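Local coordinates for protein glucokinase (Leishmania braziliensis MHOM/BR/75/M2904, PDB 6EDI) that probably phosphorylates D-glucose with ATP, as glucokinases of the actin-like ATPase clan do, and is a dimer crystallised in an open conformation, at residues M15-L23 and G66-F74; R109-V117 and N400-L411. All coordinates share one frame; numbering follows the deposited sequence.

Contact 1. Residues M15-L23 and G66-F74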
loop_
_atom_site.group_PDB
_atom_site.type_symbol
_atom_site.label_atom_id
_atom_site.label_comp_id
_atom_site.label_asym_id
_atom_site.label_seq_id
_atom_site.Cartn_x
_atom_site.Cartn_y
_atom_site.Cartn_z
ATOM N N MET A 15 3.785 13.529 -28.121
ATOM C CA MET A 15 4.028 12.148 -27.739
ATOM C C MET A 15 5.377 11.984 -27.040
ATOM O O MET A 15 6.051 12.964 -26.729
ATOM C CB MET A 15 3.939 11.229 -28.966
ATOM C CG MET A 15 4.864 11.604 -30.114
ATOM S SD MET A 15 4.442 10.784 -31.680
ATOM C CE MET A 15 3.028 11.743 -32.216
ATOM N N VAL A 16 5.756 10.736 -26.790
ATOM C CA VAL A 16 7.034 10.431 -26.158
ATOM C C VAL A 16 8.114 10.210 -27.219
ATOM O O VAL A 16 8.020 9.275 -28.010
ATOM C CB VAL A 16 6.940 9.166 -25.293
ATOM C CG1 VAL A 16 8.268 8.908 -24.605
ATOM C CG2 VAL A 16 5.823 9.304 -24.256
ATOM N N GLN A 17 9.131 11.061 -27.251
ATOM C CA GLN A 17 10.227 10.828 -28.197
ATOM C C GLN A 17 11.448 10.340 -27.465
ATOM O O GLN A 17 11.915 10.961 -26.509
ATOM C CB GLN A 17 10.565 12.075 -29.002
ATOM C CG GLN A 17 9.383 12.664 -29.746
ATOM C CD GLN A 17 9.680 14.053 -30.268
ATOM O OE1 GLN A 17 9.041 15.031 -29.860
ATOM N NE2 GLN A 17 10.665 14.156 -31.162
ATOM N N THR A 18 11.969 9.213 -27.924
ATOM C CA THR A 18 13.104 8.590 -27.277
ATOM C C THR A 18 14.200 8.310 -28.306
ATOM O O THR A 18 13.962 7.646 -29.317
ATOM C CB THR A 18 12.666 7.293 -26.601
ATOM O OG1 THR A 18 11.818 7.607 -25.490
ATOM C CG2 THR A 18 13.852 6.529 -26.108
ATOM N N LYS A 19 15.396 8.838 -28.055
ATOM C CA LYS A 19 16.534 8.598 -28.931
ATOM C C LYS A 19 17.660 7.925 -28.153
ATOM O O LYS A 19 18.116 8.430 -27.127
ATOM C CB LYS A 19 17.048 9.910 -29.519
ATOM C CG LYS A 19 16.945 10.051 -31.031
ATOM C CD LYS A 19 15.616 10.668 -31.475
ATOM C CE LYS A 19 15.589 10.891 -32.994
ATOM N NZ LYS A 19 14.365 11.622 -33.434
ATOM N N GLU A 20 18.120 6.785 -28.644
ATOM C CA GLU A 20 19.316 6.179 -28.082
ATOM C C GLU A 20 20.490 6.720 -28.884
ATOM O O GLU A 20 20.421 6.770 -30.105
ATOM C CB GLU A 20 19.243 4.661 -28.195
ATOM C CG GLU A 20 20.510 3.959 -27.743
ATOM C CD GLU A 20 20.444 2.466 -27.945
ATOM O OE1 GLU A 20 19.326 1.906 -27.920
ATOM O OE2 GLU A 20 21.519 1.865 -28.131
ATOM N N ILE A 21 21.544 7.154 -28.199
ATOM C CA ILE A 21 22.714 7.716 -28.860
ATOM C C ILE A 21 23.994 7.107 -28.318
ATOM O O ILE A 21 24.041 6.625 -27.181
ATOM C CB ILE A 21 22.808 9.244 -28.664
ATOM C CG1 ILE A 21 22.775 9.587 -27.174
ATOM C CG2 ILE A 21 21.688 9.960 -29.410
ATOM C CD1 ILE A 21 23.284 10.967 -26.872
ATOM N N ALA A 22 25.043 7.137 -29.129
ATOM C CA ALA A 22 26.360 6.746 -28.651
ATOM C C ALA A 22 26.818 7.751 -27.611
ATOM O O ALA A 22 26.507 8.933 -27.724
ATOM C CB ALA A 22 27.347 6.703 -29.806
ATOM N N LEU A 23 27.581 7.305 -26.615
ATOM C CA LEU A 23 28.095 8.234 -25.602
ATOM C C LEU A 23 28.843 9.422 -26.212
ATOM O O LEU A 23 28.733 10.559 -25.731
ATOM C CB LEU A 23 28.983 7.520 -24.585
ATOM C CG LEU A 23 29.855 8.402 -23.690
ATOM C CD1 LEU A 23 29.015 9.320 -22.810
ATOM C CD2 LEU A 23 30.740 7.539 -22.818
ATOM N N GLY A 66 4.421 16.354 -24.585
ATOM C CA GLY A 66 5.606 15.883 -25.271
ATOM C C GLY A 66 6.673 15.602 -24.232
ATOM O O GLY A 66 7.080 16.481 -23.471
ATOM N N LEU A 67 7.111 14.354 -24.168
ATOM C CA LEU A 67 8.155 13.997 -23.232
ATOM C C LEU A 67 9.315 13.564 -24.095
ATOM O O LEU A 67 9.098 12.873 -25.085
ATOM C CB LEU A 67 7.688 12.860 -22.326
ATOM C CG LEU A 67 6.562 13.222 -21.348
ATOM C CD1 LEU A 67 5.963 11.983 -20.714
ATOM C CD2 LEU A 67 7.076 14.161 -20.280
ATOM N N HIS A 68 10.525 13.993 -23.749
ATOM C CA HIS A 68 11.706 13.621 -24.521
ATOM C C HIS A 68 12.714 12.903 -23.629
ATOM O O HIS A 68 12.936 13.290 -22.480
ATOM C CB HIS A 68 12.353 14.854 -25.177
ATOM C CG HIS A 68 11.492 15.516 -26.208
ATOM N ND1 HIS A 68 11.431 16.885 -26.359
ATOM C CD2 HIS A 68 10.658 14.998 -27.141
ATOM C CE1 HIS A 68 10.588 17.182 -27.334
ATOM N NE2 HIS A 68 10.107 16.054 -27.825
ATOM N N ILE A 69 13.317 11.845 -24.165
ATOM C CA ILE A 69 14.380 11.141 -23.467
ATOM C C ILE A 69 15.533 10.927 -24.437
ATOM O O ILE A 69 15.327 10.661 -25.621
ATOM C CB ILE A 69 13.910 9.781 -22.886
ATOM C CG1 ILE A 69 12.661 9.971 -22.018
ATOM C CG2 ILE A 69 15.004 9.128 -22.057
ATOM C CD1 ILE A 69 12.074 8.668 -21.433
ATOM N N ILE A 70 16.745 11.102 -23.928
ATOM C CA ILE A 70 17.944 10.723 -24.653
ATOM C C ILE A 70 18.725 9.809 -23.734
ATOM O O ILE A 70 18.911 10.135 -22.575
ATOM C CB ILE A 70 18.826 11.934 -24.947
ATOM C CG1 ILE A 70 18.130 12.899 -25.886
ATOM C CG2 ILE A 70 20.140 11.475 -25.570
ATOM C CD1 ILE A 70 17.742 12.309 -27.191
ATOM N N TYR A 71 19.208 8.672 -24.228
ATOM C CA TYR A 71 20.006 7.811 -23.367
ATOM C C TYR A 71 21.127 7.138 -24.130
ATOM O O TYR A 71 21.034 6.934 -25.340
ATOM C CB TYR A 71 19.135 6.755 -22.663
ATOM C CG TYR A 71 18.488 5.769 -23.603
ATOM C CD1 TYR A 71 19.168 4.632 -24.039
ATOM C CD2 TYR A 71 17.197 5.971 -24.064
ATOM C CE1 TYR A 71 18.578 3.737 -24.906
ATOM C CE2 TYR A 71 16.606 5.067 -24.931
ATOM C CZ TYR A 71 17.297 3.962 -25.342
ATOM O OH TYR A 71 16.687 3.077 -26.199
ATOM N N VAL A 72 22.184 6.805 -23.397
ATOM C CA VAL A 72 23.288 6.007 -23.905
ATOM C C VAL A 72 23.127 4.610 -23.332
ATOM O O VAL A 72 22.860 4.452 -22.138
ATOM C CB VAL A 72 24.629 6.586 -23.429
ATOM C CG1 VAL A 72 25.787 5.698 -23.861
ATOM C CG2 VAL A 72 24.804 7.992 -23.957
ATOM N N ARG A 73 23.250 3.588 -24.168
ATOM C CA ARG A 73 23.200 2.234 -23.638
ATOM C C ARG A 73 24.609 1.797 -23.287
ATOM O O ARG A 73 25.472 1.701 -24.159
ATOM C CB ARG A 73 22.564 1.264 -24.633
ATOM C CG ARG A 73 22.502 -0.171 -24.125
ATOM C CD ARG A 73 21.936 -1.104 -25.182
ATOM N NE ARG A 73 20.651 -0.638 -25.708
ATOM C CZ ARG A 73 19.474 -0.916 -25.158
ATOM N NH1 ARG A 73 19.416 -1.646 -24.052
ATOM N NH2 ARG A 73 18.352 -0.453 -25.701
ATOM N N PHE A 74 24.847 1.565 -22.001
ATOM C CA PHE A 74 26.129 1.048 -21.548
ATOM C C PHE A 74 25.971 -0.448 -21.367
ATOM O O PHE A 74 24.853 -0.938 -21.201
ATOM C CB PHE A 74 26.545 1.709 -20.229
ATOM C CG PHE A 74 26.936 3.151 -20.369
ATOM C CD1 PHE A 74 28.253 3.506 -20.636
ATOM C CD2 PHE A 74 25.990 4.161 -20.223
ATOM C CE1 PHE A 74 28.621 4.848 -20.766
ATOM C CE2 PHE A 74 26.353 5.501 -20.347
ATOM C CZ PHE A 74 27.670 5.842 -20.617
#

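Contact 2. Residues R109-V117 and N400-L411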
loop_
_atom_site.group_PDB
_atom_site.type_symbol
_atom_site.label_atom_id
_atom_site.label_comp_id
_atom_site.label_asym_id
_atom_site.label_seq_id
_atom_site.Cartn_x
_atom_site.Cartn_y
_atom_site.Cartn_z
ATOM N N ARG A 109 20.520 22.540 -13.929
ATOM C CA ARG A 109 19.082 22.353 -14.097
ATOM C C ARG A 109 18.631 20.928 -13.790
ATOM O O ARG A 109 17.455 20.608 -13.944
ATOM C CB ARG A 109 18.624 22.801 -15.485
ATOM C CG ARG A 109 18.736 24.316 -15.705
ATOM C CD ARG A 109 18.374 24.691 -17.122
ATOM N NE ARG A 109 19.377 24.227 -18.075
ATOM C CZ ARG A 109 19.137 23.385 -19.075
ATOM N NH1 ARG A 109 17.915 22.904 -19.269
ATOM N NH2 ARG A 109 20.124 23.031 -19.889
ATOM N N VAL A 110 19.557 20.095 -13.314
ATOM C CA VAL A 110 19.225 18.714 -12.945
ATOM C C VAL A 110 18.321 18.755 -11.728
ATOM O O VAL A 110 18.739 19.157 -10.647
ATOM C CB VAL A 110 20.480 17.849 -12.643
ATOM C CG1 VAL A 110 20.068 16.450 -12.175
ATOM C CG2 VAL A 110 21.362 17.729 -13.872
ATOM N N ALA A 111 17.072 18.348 -11.913
ATOM C CA ALA A 111 16.069 18.454 -10.861
ATOM C C ALA A 111 15.944 17.179 -10.030
ATOM O O ALA A 111 15.388 17.199 -8.924
ATOM C CB ALA A 111 14.718 18.859 -11.460
ATOM N N SER A 112 16.470 16.074 -10.562
ATOM C CA SER A 112 16.405 14.789 -9.885
ATOM C C SER A 112 17.183 13.750 -10.662
ATOM O O SER A 112 17.497 13.932 -11.840
ATOM C CB SER A 112 14.967 14.300 -9.774
ATOM O OG SER A 112 14.425 14.053 -11.061
ATOM N N GLY A 113 17.477 12.648 -9.988
ATOM C CA GLY A 113 18.085 11.498 -10.628
ATOM C C GLY A 113 17.457 10.247 -10.052
ATOM O O GLY A 113 17.082 10.208 -8.871
ATOM N N ALA A 114 17.300 9.234 -10.893
ATOM C CA ALA A 114 16.664 7.999 -10.454
ATOM C C ALA A 114 17.231 6.807 -11.204
ATOM O O ALA A 114 17.577 6.913 -12.379
ATOM C CB ALA A 114 15.165 8.068 -10.673
ATOM N N VAL A 115 17.292 5.662 -10.527
ATOM C CA VAL A 115 17.719 4.436 -11.183
ATOM C C VAL A 115 16.701 3.343 -10.942
ATOM O O VAL A 115 16.452 2.972 -9.798
ATOM C CB VAL A 115 19.105 3.964 -10.711
ATOM C CG1 VAL A 115 19.536 2.716 -11.510
ATOM C CG2 VAL A 115 20.131 5.063 -10.884
ATOM N N SER A 116 16.098 2.863 -12.029
ATOM C CA SER A 116 15.204 1.706 -11.989
ATOM C C SER A 116 16.062 0.455 -12.086
ATOM O O SER A 116 16.845 0.311 -13.030
ATOM C CB SER A 116 14.227 1.734 -13.166
ATOM O OG SER A 116 13.340 0.626 -13.124
ATOM N N VAL A 117 15.923 -0.436 -11.106
ATOM C CA VAL A 117 16.702 -1.668 -11.069
ATOM C C VAL A 117 15.794 -2.879 -10.938
ATOM O O VAL A 117 14.745 -2.812 -10.287
ATOM C CB VAL A 117 17.750 -1.661 -9.929
ATOM C CG1 VAL A 117 18.787 -0.591 -10.170
ATOM C CG2 VAL A 117 17.078 -1.459 -8.575
ATOM N N ASN A 400 9.848 2.763 -17.911
ATOM C CA ASN A 400 10.709 2.872 -16.748
ATOM C C ASN A 400 11.606 4.109 -16.811
ATOM O O ASN A 400 11.823 4.765 -15.809
ATOM C CB ASN A 400 11.527 1.596 -16.543
ATOM C CG ASN A 400 10.674 0.426 -16.098
ATOM O OD1 ASN A 400 9.462 0.558 -15.897
ATOM N ND2 ASN A 400 11.304 -0.736 -15.948
ATOM N N LEU A 401 12.139 4.417 -17.983
ATOM C CA LEU A 401 12.878 5.667 -18.135
ATOM C C LEU A 401 11.989 6.880 -17.804
ATOM O O LEU A 401 12.383 7.762 -17.023
ATOM C CB LEU A 401 13.490 5.772 -19.534
ATOM C CG LEU A 401 14.601 4.750 -19.770
ATOM C CD1 LEU A 401 15.282 4.940 -21.124
ATOM C CD2 LEU A 401 15.640 4.825 -18.666
ATOM N N LEU A 402 10.794 6.913 -18.385
ATOM C CA LEU A 402 9.825 7.970 -18.102
ATOM C C LEU A 402 9.538 8.100 -16.607
ATOM O O LEU A 402 9.360 9.209 -16.089
ATOM C CB LEU A 402 8.522 7.714 -18.857
ATOM C CG LEU A 402 8.534 7.982 -20.349
ATOM C CD1 LEU A 402 7.256 7.465 -20.986
ATOM C CD2 LEU A 402 8.680 9.473 -20.576
ATOM N N GLY A 403 9.496 6.962 -15.922
ATOM C CA GLY A 403 9.207 6.947 -14.499
ATOM C C GLY A 403 10.264 7.633 -13.673
ATOM O O GLY A 403 9.986 8.139 -12.574
ATOM N N CYS A 404 11.489 7.651 -14.197
ATOM C CA CYS A 404 12.539 8.392 -13.533
ATOM C C CYS A 404 12.183 9.880 -13.569
ATOM O O CYS A 404 12.443 10.603 -12.609
ATOM C CB CYS A 404 13.906 8.106 -14.166
ATOM S SG CYS A 404 14.562 6.444 -13.799
ATOM N N LEU A 405 11.551 10.326 -14.658
ATOM C CA LEU A 405 11.028 11.691 -14.711
ATOM C C LEU A 405 9.838 11.855 -13.762
ATOM O O LEU A 405 9.724 12.861 -13.036
ATOM C CB LEU A 405 10.623 12.073 -16.144
ATOM C CG LEU A 405 10.039 13.478 -16.387
ATOM C CD1 LEU A 405 10.483 14.059 -17.724
ATOM C CD2 LEU A 405 8.517 13.468 -16.322
ATOM N N GLY A 406 8.945 10.864 -13.781
ATOM C CA GLY A 406 7.745 10.913 -12.970
ATOM C C GLY A 406 8.110 11.091 -11.510
ATOM O O GLY A 406 7.513 11.903 -10.813
ATOM N N PHE A 407 9.114 10.342 -11.069
ATOM C CA PHE A 407 9.650 10.470 -9.732
ATOM C C PHE A 407 10.052 11.910 -9.440
ATOM O O PHE A 407 9.577 12.512 -8.476
ATOM C CB PHE A 407 10.858 9.563 -9.557
ATOM C CG PHE A 407 11.622 9.831 -8.293
ATOM C CD1 PHE A 407 11.175 9.313 -7.078
ATOM C CD2 PHE A 407 12.766 10.620 -8.309
ATOM C CE1 PHE A 407 11.873 9.555 -5.903
ATOM C CE2 PHE A 407 13.470 10.872 -7.138
ATOM C CZ PHE A 407 13.028 10.337 -5.937
ATOM N N GLY A 408 10.926 12.451 -10.282
ATOM C CA GLY A 408 11.421 13.804 -10.100
ATOM C C GLY A 408 10.329 14.853 -10.047
ATOM O O GLY A 408 10.421 15.804 -9.278
ATOM N N SER A 409 9.287 14.664 -10.852
ATOM C CA SER A 409 8.219 15.646 -10.986
ATOM C C SER A 409 7.368 15.744 -9.710
ATOM O O SER A 409 6.705 16.754 -9.469
ATOM C CB SER A 409 7.337 15.309 -12.197
ATOM O OG SER A 409 6.492 14.200 -11.925
ATOM N N GLN A 410 7.404 14.698 -8.890
ATOM C CA GLN A 410 6.612 14.661 -7.665
ATOM C C GLN A 410 7.397 15.119 -6.444
ATOM O O GLN A 410 6.913 15.014 -5.325
ATOM C CB GLN A 410 6.082 13.245 -7.417
ATOM C CG GLN A 410 5.071 12.803 -8.448
ATOM C CD GLN A 410 4.018 13.874 -8.707
ATOM O OE1 GLN A 410 3.221 14.219 -7.822
ATOM N NE2 GLN A 410 4.024 14.424 -9.916
ATOM N N LEU A 411 8.618 15.604 -6.651
ATOM C CA LEU A 411 9.462 15.993 -5.519
ATOM C C LEU A 411 8.992 17.288 -4.850
ATOM O O LEU A 411 8.710 18.272 -5.531
ATOM C CB LEU A 411 10.919 16.131 -5.962
ATOM C CG LEU A 411 11.636 14.839 -6.343
ATOM C CD1 LEU A 411 12.975 15.183 -6.982
ATOM C CD2 LEU A 411 11.837 13.937 -5.144
#

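Contact 1. Residues M15-L23 and G66-F74
Q17 and H68 lie side by side on the pair of strands at one edge of the mixed N-terminal sheet of this actin-like ATPase fold, where 16-20 runs parallel to 67-74. Backbone hydrogen bonds alternate along the pair, from L67 N to M15 O at one end to I21 N and Y71 O (2.9 Å) at the other. Residues bridged across the strands send their side chains to the same face. Q17 and H68 share one face with K19 and I70; the CB of K19 presses on the CD1 of I70 at 3.4 Å. V16, T18 and E20 line the other face beside L67, I69 and Y71, where L401 and L402 of helix 399-409 cover L67, I69 and Y71. The Y71 ring occupies the position between its own backbone N and carbonyl carbon (chi1 65°), which lays it back against the edge strand: E20 CA sits over the centre of one face, while T18 CG2 meets the ring edge, 3.3 Å from CE2. E20 stretches across the same ring with an extended chain, and its OE1 forms a long, weak salt bridge to R73 NH2 (3.4 Å), the carboxylate and guanidinium planes being strongly inclined. The side chains of I21 and I70 cross at about a right angle, CD1 of I21 against CG2 of I70, and L23 packs its CB on V72 CG1 at 3.7 Å. The hydrogen bond from H68 NE2 to Q17 OE1 is so short (2.5 Å) that its details are doubtful, but the amide stands perpendicular to the imidazole, with OE1 at the ring edge.

Contact 2. Residues R109-V117 and N400-L411
C404 faces A114 from helix 400-409, and with G408 and S112 this pair makes up the tight part of the contact. Its sulfur stands 3.6 Å from A114 CB and 3.4 Å from A114 O, placed there by a torsion that sets SG anti to the carbonyl carbon (chi1 -72°). One turn on, G408 brings its bare backbone up to S112, whose hydroxyl oxygen OG lies only 3.2 Å from G408 CA. S112 OG is buried here and has no polar partner, while S112 CB rests against L411 CD1 at 3.5 Å. C404 and G408, both small, thus meet A114 and S112, while N400 meets S116, on alternate residues of strand 110-117, an alpha/beta layer of the actin-like ATPase fold in which the C-terminal helix runs across the sheet at 137° to the strand, their axes approaching to 7.6 Å. Around F407 the fit is looser. Its ring, carried out by a CG anti to the backbone N (chi1 169°), meets A114 CB obliquely, with CD2 at 4.2 Å, and G113 O with CE2 at 4.1 Å. F407 also packs on A153 and L155 of the adjoining strand 152-156, and both F407 and L411 touch V224 of the second subunit, so this end of the contact borders the dimer interface. The other end, at N400, is polar and partly exposed. N400 ND2 stays 3.7 Å from S116 OG; the amide hydrogen-bonds D157 and, weakly, D46, while the S116 hydroxyl is bonded to the same carboxylate oxygen, D46 OD2.

Contacts 1 and 2 lie with their centres about 14 Å apart and follow one another along the chain: 15-23 pairs with 66-74 before 109-117 meets 400-411. Both reach the same six-stranded mixed sheet, contact 1 through 16-20, one of its outermost strands, and neighbour 67-75, contact 2 through strand 110-117, with strands 51-58 and 41-48 between them. Helix 399-409 joins the two. While C404 and G408 face strand 110-117, L401 and L402 reach toward contact 1; L402 CD2 lies 3.6 Å from I69 CD1, and L401 CD1 is 3.7 Å from Y71 CD2. The C-terminal helix therefore lies across one face of the sheet, from strand 67-75 to strand 110-117.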